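Side-chain contact in anti-Sigma factor ChrR, transcriptional activator ChrR (Rhodobacter sphaeroides, PDB 2Z2S), which inhibits the extracytoplasmic function sigma factor sigma-E through its N-terminal zinc-binding domain and needs its C-terminal cupin-like domain to respond to singlet oxygen: residues T149-Q153 with G154-D158. Residues are numbered along the deposited sequence; the frame is centred on the assembly and turned at random.
Sequences TLVLQ and GAFRD
At the corner where the cupin-like domain passes from one antiparallel sheet to the other, V151, near the end of strand 147-151, meets F156 of strand 155-157. The chain bends at L152, and the axes of the short segments 149-151 and 155-157 run at 126° to each other. V151 points into the angle and uses both methyls. Its chi1 of -175° sets CG2 beside the backbone N, from where it meets the ring obliquely, 3.4 Å from F156 CE1. The same torsion puts CG1 beside the carbonyl carbon, 3.5 Å from G154 O. Two residues earlier in the same strand, T149 CG2 lies 4.2 Å from F156 CZ, at the tip of the ring. Such a change of sheet at a corner of the chain suits a cupin, whose two sheets face each other. Here G154 makes the turn with a positive phi of 66°, which favours glycine. F163 meets the F156 ring and also touches V151. Cutting V151 back to an alanine would remove both methyls and would probably open a gap between the F156 ring and the G154 carbonyl, leaving the ring freer to turn. The F156 side chain is about 6 Å from that of H177, a residue assigned to the protein's second, C-terminal zinc site.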
# COMPACT_ATOMS: atom_id res chain seq x y z
N THR B 149 -9.15 14.05 -2.25
CA THR B 149 -8.45 15.20 -1.69
C THR B 149 -7.93 14.86 -0.30
O THR B 149 -8.65 14.27 0.51
CB THR B 149 -9.39 16.43 -1.61
OG1 THR B 149 -10.06 16.61 -2.86
CG2 THR B 149 -8.60 17.70 -1.29
N LEU B 150 -6.69 15.24 -0.03
CA LEU B 150 -6.09 14.99 1.27
C LEU B 150 -5.50 16.28 1.80
O LEU B 150 -4.63 16.86 1.18
CB LEU B 150 -4.99 13.93 1.16
CG LEU B 150 -4.02 13.67 2.32
CD1 LEU B 150 -4.74 13.24 3.60
CD2 LEU B 150 -3.07 12.58 1.89
N VAL B 151 -6.00 16.72 2.95
CA VAL B 151 -5.52 17.95 3.56
C VAL B 151 -4.18 17.67 4.23
O VAL B 151 -4.06 16.74 5.04
CB VAL B 151 -6.51 18.45 4.61
CG1 VAL B 151 -6.06 19.80 5.16
CG2 VAL B 151 -7.88 18.56 4.00
N LEU B 152 -3.18 18.48 3.92
CA LEU B 152 -1.86 18.29 4.51
C LEU B 152 -1.60 19.35 5.56
O LEU B 152 -0.73 19.18 6.42
CB LEU B 152 -0.79 18.37 3.42
CG LEU B 152 -0.95 17.34 2.30
CD1 LEU B 152 0.06 17.60 1.21
CD2 LEU B 152 -0.78 15.94 2.87
N GLN B 153 -2.34 20.44 5.48
CA GLN B 153 -2.21 21.54 6.43
C GLN B 153 -3.50 22.34 6.47
O GLN B 153 -4.21 22.45 5.47
CB GLN B 153 -1.05 22.46 6.03
CG GLN B 153 -0.76 23.53 7.08
CD GLN B 153 0.29 24.53 6.64
OE1 GLN B 153 0.07 25.31 5.72
NE2 GLN B 153 1.44 24.51 7.31
N GLY B 154 -3.81 22.90 7.63
CA GLY B 154 -5.03 23.67 7.76
C GLY B 154 -6.27 22.80 7.62
O GLY B 154 -6.33 21.68 8.11
N ALA B 155 -7.28 23.33 6.93
CA ALA B 155 -8.51 22.58 6.75
C ALA B 155 -9.48 23.36 5.90
O ALA B 155 -9.22 24.51 5.56
CB ALA B 155 -9.12 22.28 8.10
N PHE B 156 -10.61 22.75 5.57
CA PHE B 156 -11.61 23.42 4.75
C PHE B 156 -12.99 22.82 4.93
O PHE B 156 -13.14 21.61 5.14
CB PHE B 156 -11.23 23.38 3.27
CG PHE B 156 -11.26 22.01 2.65
CD1 PHE B 156 -10.10 21.25 2.54
CD2 PHE B 156 -12.44 21.50 2.12
CE1 PHE B 156 -10.12 20.01 1.90
CE2 PHE B 156 -12.47 20.25 1.48
CZ PHE B 156 -11.31 19.51 1.37
N ARG B 157 -14.01 23.68 4.83
CA ARG B 157 -15.38 23.24 5.00
C ARG B 157 -16.20 22.95 3.79
O ARG B 157 -16.40 23.80 2.94
CB ARG B 157 -16.17 24.24 5.88
CG ARG B 157 -16.03 24.04 7.38
CD ARG B 157 -17.17 24.66 8.19
NE ARG B 157 -17.22 24.15 9.57
CZ ARG B 157 -17.87 23.06 9.95
NH1 ARG B 157 -18.56 22.34 9.06
NH2 ARG B 157 -17.85 22.66 11.22
N ASP B 158 -16.64 21.71 3.70
CA ASP B 158 -17.58 21.33 2.68
C ASP B 158 -18.69 21.57 3.71
O ASP B 158 -18.38 21.84 4.88
CB ASP B 158 -17.44 19.84 2.35